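Local coordinates for protein TSE2 (Pseudomonas aeruginosa, PDB 5AKO) that is a toxin delivered by the H1 type VI secretion system into the cytoplasm of recipient cells, where it probably acts as a NAD-dependent cytotoxin, at residues L128-D133 / Y144-A149; T32-V37 / D104-L109; V117-T122 / R170-K175. All blocks are in the same frame, centred on the assembly; numbering follows the deposited sequence.

Contact 1: L128-D133 / Y144-A149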
loop_
_atom_site.group_PDB
_atom_site.type_symbol
_atom_site.label_atom_id
_atom_site.label_comp_id
_atom_site.label_asym_id
_atom_site.label_seq_id
_atom_site.Cartn_x
_atom_site.Cartn_y
_atom_site.Cartn_z
ATOM N N LEU C 128 27.916 -4.108 10.275
ATOM C CA LEU C 128 27.058 -3.750 9.168
ATOM C C LEU C 128 26.991 -4.900 8.233
ATOM O O LEU C 128 27.816 -5.827 8.308
ATOM C CB LEU C 128 27.630 -2.568 8.423
ATOM C CG LEU C 128 27.687 -1.225 9.146
ATOM C CD1 LEU C 128 28.156 -0.148 8.187
ATOM C CD2 LEU C 128 26.337 -0.830 9.727
ATOM N N LYS C 129 25.984 -4.881 7.371
ATOM C CA LYS C 129 25.913 -5.842 6.282
ATOM C C LYS C 129 25.246 -5.179 5.110
ATOM O O LYS C 129 24.629 -4.127 5.273
ATOM C CB LYS C 129 25.192 -7.109 6.697
ATOM C CG LYS C 129 23.726 -6.933 7.051
ATOM C CD LYS C 129 23.176 -8.143 7.808
ATOM C CE LYS C 129 21.672 -8.055 7.980
ATOM N NZ LYS C 129 21.139 -9.258 8.657
ATOM N N VAL C 130 25.396 -5.796 3.946
ATOM C CA VAL C 130 24.932 -5.260 2.688
ATOM C C VAL C 130 24.042 -6.295 2.089
ATOM O O VAL C 130 24.490 -7.380 1.800
ATOM C CB VAL C 130 26.116 -5.010 1.743
ATOM C CG1 VAL C 130 25.652 -4.454 0.408
ATOM C CG2 VAL C 130 27.098 -4.072 2.417
ATOM N N LYS C 131 22.785 -5.938 1.899
ATOM C CA LYS C 131 21.745 -6.832 1.441
ATOM C C LYS C 131 21.440 -6.605 -0.017
ATOM O O LYS C 131 21.202 -5.478 -0.430
ATOM C CB LYS C 131 20.464 -6.560 2.234
ATOM C CG LYS C 131 19.225 -7.300 1.727
ATOM C CD LYS C 131 18.032 -6.970 2.600
ATOM C CE LYS C 131 16.777 -7.727 2.208
ATOM N NZ LYS C 131 17.039 -9.182 2.167
ATOM N N GLN C 132 21.423 -7.682 -0.792
ATOM C CA GLN C 132 21.019 -7.620 -2.177
ATOM C C GLN C 132 19.528 -7.638 -2.159
ATOM O O GLN C 132 18.955 -8.542 -1.613
ATOM C CB GLN C 132 21.530 -8.812 -2.989
ATOM C CG GLN C 132 21.020 -8.771 -4.421
ATOM C CD GLN C 132 21.469 -9.913 -5.300
ATOM O OE1 GLN C 132 22.185 -10.813 -4.889
ATOM N NE2 GLN C 132 20.980 -9.905 -6.515
ATOM N N ASP C 133 18.895 -6.633 -2.749
ATOM C CA ASP C 133 17.432 -6.652 -2.906
ATOM C C ASP C 133 17.198 -6.972 -4.390
ATOM O O ASP C 133 17.996 -7.638 -5.005
ATOM C CB ASP C 133 16.807 -5.323 -2.520
ATOM C CG ASP C 133 17.266 -4.799 -1.140
ATOM O OD1 ASP C 133 16.876 -5.344 -0.108
ATOM O OD2 ASP C 133 17.933 -3.768 -1.058
ATOM N N TYR C 144 20.785 -2.378 -3.580
ATOM C CA TYR C 144 21.379 -2.981 -2.415
ATOM C C TYR C 144 21.208 -2.059 -1.211
ATOM O O TYR C 144 21.088 -0.837 -1.383
ATOM C CB TYR C 144 22.857 -3.222 -2.633
ATOM C CG TYR C 144 23.256 -4.352 -3.600
ATOM C CD1 TYR C 144 23.201 -4.174 -4.956
ATOM C CD2 TYR C 144 23.738 -5.549 -3.136
ATOM C CE1 TYR C 144 23.579 -5.175 -5.833
ATOM C CE2 TYR C 144 24.130 -6.556 -3.971
ATOM C CZ TYR C 144 24.025 -6.376 -5.336
ATOM O OH TYR C 144 24.402 -7.360 -6.228
ATOM N N THR C 145 21.214 -2.629 0.013
ATOM C CA THR C 145 21.000 -1.834 1.208
ATOM C C THR C 145 22.061 -2.135 2.237
ATOM O O THR C 145 22.283 -3.275 2.587
ATOM C CB THR C 145 19.617 -2.110 1.822
ATOM O OG1 THR C 145 18.621 -1.876 0.832
ATOM C CG2 THR C 145 19.332 -1.177 3.038
ATOM N N ILE C 146 22.767 -1.098 2.646
ATOM C CA ILE C 146 23.722 -1.192 3.720
ATOM C C ILE C 146 22.916 -0.974 4.998
ATOM O O ILE C 146 22.235 0.035 5.119
ATOM C CB ILE C 146 24.736 -0.067 3.657
ATOM C CG1 ILE C 146 25.448 -0.027 2.300
ATOM C CG2 ILE C 146 25.739 -0.249 4.771
ATOM C CD1 ILE C 146 26.299 1.206 2.030
ATOM N N MET C 147 23.009 -1.891 5.953
ATOM C CA MET C 147 22.104 -1.900 7.072
ATOM C C MET C 147 22.860 -2.428 8.323
ATOM O O MET C 147 23.910 -3.028 8.219
ATOM C CB MET C 147 20.814 -2.727 6.766
ATOM C CG MET C 147 21.082 -4.219 6.805
ATOM S SD MET C 147 19.698 -5.250 6.466
ATOM C CE MET C 147 18.878 -4.503 5.056
ATOM N N PRO C 148 22.337 -2.168 9.513
ATOM C CA PRO C 148 22.959 -2.783 10.682
ATOM C C PRO C 148 22.796 -4.329 10.722
ATOM O O PRO C 148 21.778 -4.876 10.297
ATOM C CB PRO C 148 22.229 -2.115 11.866
ATOM C CG PRO C 148 20.976 -1.546 11.282
ATOM C CD PRO C 148 21.344 -1.149 9.884
ATOM N N ALA C 149 23.820 -5.010 11.211
ATOM C CA ALA C 149 23.762 -6.470 11.311
ATOM C C ALA C 149 23.189 -6.877 12.657
ATOM O O ALA C 149 22.868 -8.027 12.861
ATOM C CB ALA C 149 25.154 -7.076 11.124
HETATM O O HOH W 1 21.834 -10.049 11.060
#

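Contact 2: T32-V37 / D104-L109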
loop_
_atom_site.group_PDB
_atom_site.type_symbol
_atom_site.label_atom_id
_atom_site.label_comp_id
_atom_site.label_asym_id
_atom_site.label_seq_id
_atom_site.Cartn_x
_atom_site.Cartn_y
_atom_site.Cartn_z
ATOM N N THR C 32 31.193 -4.150 -7.180
ATOM C CA THR C 32 31.287 -2.696 -7.110
ATOM C C THR C 32 29.895 -2.080 -7.016
ATOM O O THR C 32 29.038 -2.379 -7.825
ATOM C CB THR C 32 32.070 -2.103 -8.299
ATOM O OG1 THR C 32 33.389 -2.635 -8.261
ATOM C CG2 THR C 32 32.218 -0.553 -8.202
ATOM N N LEU C 33 29.710 -1.232 -6.005
ATOM C CA LEU C 33 28.459 -0.544 -5.695
ATOM C C LEU C 33 28.675 0.989 -5.722
ATOM O O LEU C 33 29.758 1.474 -5.398
ATOM C CB LEU C 33 27.945 -0.983 -4.301
ATOM C CG LEU C 33 27.688 -2.512 -4.177
ATOM C CD1 LEU C 33 27.545 -3.017 -2.750
ATOM C CD2 LEU C 33 26.458 -2.900 -4.955
ATOM N N TYR C 34 27.634 1.714 -6.078
ATOM C CA TYR C 34 27.703 3.132 -6.333
ATOM C C TYR C 34 26.615 3.841 -5.532
ATOM O O TYR C 34 25.454 3.457 -5.583
ATOM C CB TYR C 34 27.451 3.416 -7.827
ATOM C CG TYR C 34 28.434 2.784 -8.748
ATOM C CD1 TYR C 34 28.271 1.444 -9.179
ATOM C CD2 TYR C 34 29.551 3.493 -9.208
ATOM C CE1 TYR C 34 29.178 0.850 -10.040
ATOM C CE2 TYR C 34 30.474 2.903 -10.086
ATOM C CZ TYR C 34 30.265 1.579 -10.502
ATOM O OH TYR C 34 31.157 0.982 -11.365
ATOM N N ARG C 35 26.990 4.933 -4.870
ATOM C CA ARG C 35 26.087 5.733 -4.034
ATOM C C ARG C 35 25.927 7.082 -4.678
ATOM O O ARG C 35 26.909 7.788 -4.870
ATOM C CB ARG C 35 26.745 5.884 -2.669
ATOM C CG ARG C 35 26.178 6.953 -1.775
ATOM C CD ARG C 35 24.810 6.561 -1.316
ATOM N NE ARG C 35 24.264 7.472 -0.332
ATOM C CZ ARG C 35 23.013 7.430 0.122
ATOM N NH1 ARG C 35 22.141 6.525 -0.317
ATOM N NH2 ARG C 35 22.609 8.320 0.993
ATOM N N ALA C 36 24.712 7.442 -5.066
ATOM C CA ALA C 36 24.453 8.751 -5.655
ATOM C C ALA C 36 24.757 9.873 -4.623
ATOM O O ALA C 36 24.472 9.717 -3.439
ATOM C CB ALA C 36 23.023 8.853 -6.091
ATOM N N VAL C 37 25.374 10.950 -5.114
ATOM C CA VAL C 37 25.819 12.058 -4.323
ATOM C C VAL C 37 25.147 13.314 -4.866
ATOM O O VAL C 37 25.398 13.717 -5.990
ATOM C CB VAL C 37 27.343 12.273 -4.420
ATOM C CG1 VAL C 37 27.752 13.515 -3.634
ATOM C CG2 VAL C 37 28.094 11.084 -3.880
ATOM N N ASP C 104 24.375 -1.234 -8.428
ATOM C CA ASP C 104 25.493 -1.951 -9.046
ATOM C C ASP C 104 25.920 -1.349 -10.395
ATOM O O ASP C 104 26.656 -1.971 -11.154
ATOM C CB ASP C 104 25.142 -3.458 -9.197
ATOM C CG ASP C 104 24.029 -3.718 -10.228
ATOM O OD1 ASP C 104 23.235 -2.778 -10.565
ATOM O OD2 ASP C 104 23.929 -4.885 -10.686
ATOM N N ARG C 105 25.442 -0.160 -10.710
ATOM C CA ARG C 105 26.051 0.592 -11.799
ATOM C C ARG C 105 25.938 2.066 -11.492
ATOM O O ARG C 105 25.232 2.447 -10.551
ATOM C CB ARG C 105 25.415 0.254 -13.152
ATOM C CG ARG C 105 24.046 0.838 -13.357
ATOM C CD ARG C 105 23.459 0.490 -14.725
ATOM N NE ARG C 105 22.085 1.004 -14.803
ATOM C CZ ARG C 105 21.746 2.274 -15.059
ATOM N NH1 ARG C 105 22.674 3.204 -15.270
ATOM N NH2 ARG C 105 20.458 2.616 -15.113
ATOM N N ALA C 106 26.628 2.882 -12.299
ATOM C CA ALA C 106 26.707 4.333 -12.100
ATOM C C ALA C 106 25.605 5.091 -12.803
ATOM O O ALA C 106 25.091 4.662 -13.827
ATOM C CB ALA C 106 28.043 4.846 -12.614
ATOM N N GLY C 107 25.278 6.266 -12.280
ATOM C CA GLY C 107 24.413 7.177 -13.008
ATOM C C GLY C 107 22.951 6.758 -12.966
ATOM O O GLY C 107 22.141 7.248 -13.716
ATOM N N VAL C 108 22.607 5.864 -12.055
ATOM C CA VAL C 108 21.224 5.399 -11.928
ATOM C C VAL C 108 20.328 6.591 -11.635
ATOM O O VAL C 108 19.257 6.703 -12.201
ATOM C CB VAL C 108 21.090 4.330 -10.813
ATOM C CG1 VAL C 108 19.629 3.985 -10.552
ATOM C CG2 VAL C 108 21.858 3.067 -11.190
ATOM N N LEU C 109 20.787 7.489 -10.770
ATOM C CA LEU C 109 20.075 8.691 -10.503
ATOM C C LEU C 109 20.640 9.824 -11.400
ATOM O O LEU C 109 21.693 10.421 -11.111
ATOM C CB LEU C 109 20.203 9.047 -9.029
ATOM C CG LEU C 109 19.327 8.299 -8.029
ATOM C CD1 LEU C 109 19.807 6.893 -7.857
ATOM C CD2 LEU C 109 19.355 8.996 -6.692
HETATM O O HOH W 2 29.050 -3.422 -10.423
#

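Contact 3: V117-T122 / R170-K175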
loop_
_atom_site.group_PDB
_atom_site.type_symbol
_atom_site.label_atom_id
_atom_site.label_comp_id
_atom_site.label_asym_id
_atom_site.label_seq_id
_atom_site.Cartn_x
_atom_site.Cartn_y
_atom_site.Cartn_z
ATOM N N VAL C 117 32.078 5.656 -5.168
ATOM C CA VAL C 117 32.284 4.255 -5.596
ATOM C C VAL C 117 32.773 3.387 -4.453
ATOM O O VAL C 117 33.708 3.761 -3.784
ATOM C CB VAL C 117 33.368 4.131 -6.672
ATOM C CG1 VAL C 117 33.474 2.689 -7.103
ATOM C CG2 VAL C 117 33.084 5.041 -7.882
ATOM N N ILE C 118 32.122 2.241 -4.237
ATOM C CA ILE C 118 32.502 1.254 -3.236
ATOM C C ILE C 118 32.966 0.026 -4.003
ATOM O O ILE C 118 32.135 -0.715 -4.595
ATOM C CB ILE C 118 31.339 0.881 -2.332
ATOM C CG1 ILE C 118 30.813 2.136 -1.604
ATOM C CG2 ILE C 118 31.763 -0.188 -1.334
ATOM C CD1 ILE C 118 29.686 1.830 -0.619
ATOM N N PRO C 119 34.299 -0.147 -4.091
ATOM C CA PRO C 119 34.730 -1.139 -5.079
ATOM C C PRO C 119 34.527 -2.548 -4.588
ATOM O O PRO C 119 34.560 -2.790 -3.377
ATOM C CB PRO C 119 36.218 -0.838 -5.240
ATOM C CG PRO C 119 36.272 0.653 -5.016
ATOM C CD PRO C 119 35.340 0.858 -3.852
ATOM N N ASP C 120 34.301 -3.476 -5.509
ATOM C CA ASP C 120 34.401 -4.885 -5.142
ATOM C C ASP C 120 35.611 -5.027 -4.231
ATOM O O ASP C 120 36.643 -4.416 -4.490
ATOM C CB ASP C 120 34.620 -5.749 -6.383
ATOM C CG ASP C 120 35.888 -5.377 -7.116
ATOM O OD1 ASP C 120 35.953 -4.238 -7.611
ATOM O OD2 ASP C 120 36.837 -6.194 -7.181
ATOM N N GLY C 121 35.490 -5.806 -3.173
ATOM C CA GLY C 121 36.623 -6.071 -2.275
ATOM C C GLY C 121 36.755 -5.127 -1.080
ATOM O O GLY C 121 37.654 -5.287 -0.256
ATOM N N THR C 122 35.867 -4.140 -0.959
ATOM C CA THR C 122 35.902 -3.231 0.168
ATOM C C THR C 122 35.505 -3.939 1.458
ATOM O O THR C 122 34.589 -4.763 1.463
ATOM C CB THR C 122 34.925 -2.086 -0.050
ATOM O OG1 THR C 122 35.273 -1.430 -1.264
ATOM C CG2 THR C 122 34.996 -1.106 1.127
ATOM N N ARG C 170 40.486 3.688 0.795
ATOM C CA ARG C 170 41.624 2.739 0.836
ATOM C C ARG C 170 41.553 1.723 -0.304
ATOM O O ARG C 170 42.503 1.560 -1.062
ATOM C CB ARG C 170 41.690 1.986 2.166
ATOM C CG ARG C 170 42.191 2.837 3.317
ATOM C CD ARG C 170 41.920 2.221 4.687
ATOM N NE ARG C 170 41.963 3.268 5.718
ATOM C CZ ARG C 170 41.097 3.403 6.728
ATOM N NH1 ARG C 170 40.064 2.564 6.881
ATOM N NH2 ARG C 170 41.254 4.402 7.586
ATOM N N ARG C 171 40.409 1.072 -0.444
ATOM C CA ARG C 171 40.231 0.040 -1.468
ATOM C C ARG C 171 40.290 0.598 -2.876
ATOM O O ARG C 171 40.745 -0.099 -3.777
ATOM C CB ARG C 171 38.924 -0.693 -1.246
ATOM C CG ARG C 171 38.612 -1.744 -2.259
ATOM C CD ARG C 171 39.480 -2.973 -2.112
ATOM N NE ARG C 171 39.270 -3.747 -3.304
ATOM C CZ ARG C 171 40.188 -4.505 -3.906
ATOM N NH1 ARG C 171 41.412 -4.696 -3.388
ATOM N NH2 ARG C 171 39.867 -5.085 -5.047
ATOM N N GLN C 172 39.878 1.848 -3.092
ATOM C CA GLN C 172 40.086 2.469 -4.427
ATOM C C GLN C 172 41.582 2.549 -4.811
ATOM O O GLN C 172 41.926 2.318 -5.981
ATOM C CB GLN C 172 39.438 3.862 -4.517
ATOM C CG GLN C 172 37.945 3.833 -4.846
ATOM C CD GLN C 172 37.372 5.237 -5.004
ATOM O OE1 GLN C 172 37.971 6.082 -5.677
ATOM N NE2 GLN C 172 36.209 5.504 -4.374
ATOM N N TRP C 173 42.441 2.904 -3.843
ATOM C CA TRP C 173 43.868 3.045 -4.094
ATOM C C TRP C 173 44.571 1.683 -4.210
ATOM O O TRP C 173 45.429 1.508 -5.069
ATOM C CB TRP C 173 44.499 4.046 -3.094
ATOM C CG TRP C 173 44.007 5.422 -3.459
ATOM C CD1 TRP C 173 42.945 6.099 -2.902
ATOM C CD2 TRP C 173 44.465 6.235 -4.550
ATOM N NE1 TRP C 173 42.747 7.295 -3.550
ATOM C CE2 TRP C 173 43.665 7.407 -4.566
ATOM C CE3 TRP C 173 45.492 6.100 -5.503
ATOM C CZ2 TRP C 173 43.871 8.447 -5.495
ATOM C CZ3 TRP C 173 45.690 7.131 -6.430
ATOM C CH2 TRP C 173 44.883 8.288 -6.412
ATOM N N GLU C 174 44.159 0.693 -3.420
ATOM C CA GLU C 174 44.693 -0.678 -3.576
ATOM C C GLU C 174 44.393 -1.248 -4.950
ATOM O O GLU C 174 45.185 -1.992 -5.522
ATOM C CB GLU C 174 44.090 -1.641 -2.540
ATOM C CG GLU C 174 44.443 -1.327 -1.098
ATOM C CD GLU C 174 43.642 -2.157 -0.091
ATOM O OE1 GLU C 174 42.966 -3.151 -0.479
ATOM O OE2 GLU C 174 43.698 -1.807 1.105
ATOM N N LYS C 175 43.211 -0.931 -5.450
ATOM C CA LYS C 175 42.759 -1.437 -6.719
ATOM C C LYS C 175 43.568 -0.762 -7.827
ATOM O O LYS C 175 43.946 -1.402 -8.803
ATOM C CB LYS C 175 41.261 -1.159 -6.885
ATOM C CG LYS C 175 40.519 -2.356 -7.450
ATOM C CD LYS C 175 39.172 -2.055 -8.104
ATOM C CE LYS C 175 38.873 -3.146 -9.163
ATOM N NZ LYS C 175 37.443 -3.526 -9.345
HETATM O O HOH W 3 34.430 7.912 -5.584
#

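Contact 1: L128-D133 / Y144-A149
Lys129 and Met147 bond to each other twice through their main chains, with Lys129 N to Met147 O at 2.9 Å and Met147 N to Lys129 O at 2.8 Å. Lys131 and Thr145 form the next hydrogen-bonded pair, and their Lys131 N to Thr145 O bond is nearly straight at 172°. These two hydrogen-bonded pairs join the strands of the antiparallel beta hairpin 128-136/141-148. Beside the ladder, a side-chain bond runs from the Thr145 hydroxyl OG1 over 2.8 Å to Asp133 OD2, which accepts through its syn lone pair. OD2 also accepts from His143 ND1, so two donors hold the same oxygen. Farther along, a water bridges Lys129 NZ and Ala149 O, accepting from the amine and donating to the carbonyl.

On the face bearing Lys129, Lys131, Thr145 and Met147, the thioether lies between the two lysine chains. Met147 SD meets Lys129 CE at 3.7 Å, while Met147 CE, folded round by chi3 (44°), reaches Lys131 CD at 3.6 Å. On the face bearing Val130, Ile146, Gln132 and Tyr144, Gln132 CB and CG lie against the CE2 side of the Tyr144 ring, CB at 3.6 Å, and the amide and ring planes are only 21° apart. Val130 CG1 meets Tyr144 CD2, Leu128 CD1 meets Ile146 CG2, and Leu128 and Ile146 reach on to Leu161 of helix 154-176.

One face thus joins the core against helix 154-176 and strand 33-37, while the other combines aliphatic lysine-methionine packing with the doubly bonded Asp133 OD2.

Contact 2: T32-V37 / D104-L109
Thr32 and Asp104 are joined through one water, which donates to Thr32 O at 2.8 Å and to Asp104 O at 2.9 Å. The contact lays strand 33-37, paired antiparallel with strand 114-118 in a two-stranded sheet, against the loop that leaves strand 100-103, in the Tse2 ADP-ribosyltransferase toxin family region. The Thr32 hydroxyl is engaged elsewhere, bonded to Asp120 N.

Next, Leu33 sends its CB away from the loop, but the tip of the side chain returns so that CD2 brushes Asp104 CA at 4.3 Å. It also packs on Tyr144 in the neighbouring sheet.

Tyr34 contributes the largest share. Its CB points toward the loop, and with CG beside the backbone N (chi1 -61°) the ring lies along the main chain of 104-106. CD1 comes within 3.3 Å of Arg105 C, and Asp104 C sits at the ring edge near its plane. Ala106 N stands 3.8 Å above one face, offset toward the rim, and the Ala106 methyl makes a CH-pi contact, its CB 4.2 Å from the ring centroid and 22° off the normal. The ring thus rests on peptide groups and one methyl, while the Arg105 guanidinium bonds to the carbonyls of Leu139 and Gln140.

Two residues on, Ala36 meets Leu109, which also packs on Phe103; the methyl-to-methyl approach of Ala36 CB to Leu109 CD2 is 3.7 Å.

Contact 3: V117-T122 / R170-K175
Arg171 reaches from helix 154-176 to the carbonyl of Asp120, which lies in the type II beta turn Pro119-Thr122 that follows strand 114-118. Asp120 O takes a firm bond from Arg171 NE at 3.0 Å, on a lone pair in the carbonyl plane, and a weak one from NH2. The bend at chi2 (73°) lays the arginine chain across the turn, where CG meets Thr122 OG1 and CD packs against Gly121 O. NH2 also makes a long salt bridge to Asp120 OD2, and NH1 another to Glu174 OE1. Asp120 OD1 pairs with Lys175 NZ in a salt bridge modelled implausibly short, so its detail is doubtful.

Inside the turn, Pro119 O is gripped twice by Thr122, from N and from OG1, the latter at 2.6 Å. Gly121 takes the positive phi (92°) that the third position of a type II turn requires and glycine adopts readily.

At the strand end, Gln172 NE2 gives two bonds: a bent one (137°) to Val117 O at 3.1 Å and one to a water. Pro119 CG lies 3.6 Å from Gln172 CG. The water accepts from Val117 N at 3.3 Å and from Gln172 NE2 at 3.2 Å.

After the short strand 24-25, the chain enters strand 33-37, the first half of contact 2, which closes a long loop when the chain returns at 104-109 after strand 100-103. The chain then runs into strand 114-118, where the 117-122 half of contact 3 begins; its other half waits until the C-terminal helix. Hairpin 128-136/141-148 forms in between, so contact 1 sits wholly within contact 3, while contact 2 precedes both. Contacts 2 and 3 share the two-stranded sheet through Leu33 and Ile118, and Leu33 also packs on Val130 of contact 1. Together they tie the two sheets and the C-terminal helix into one domain.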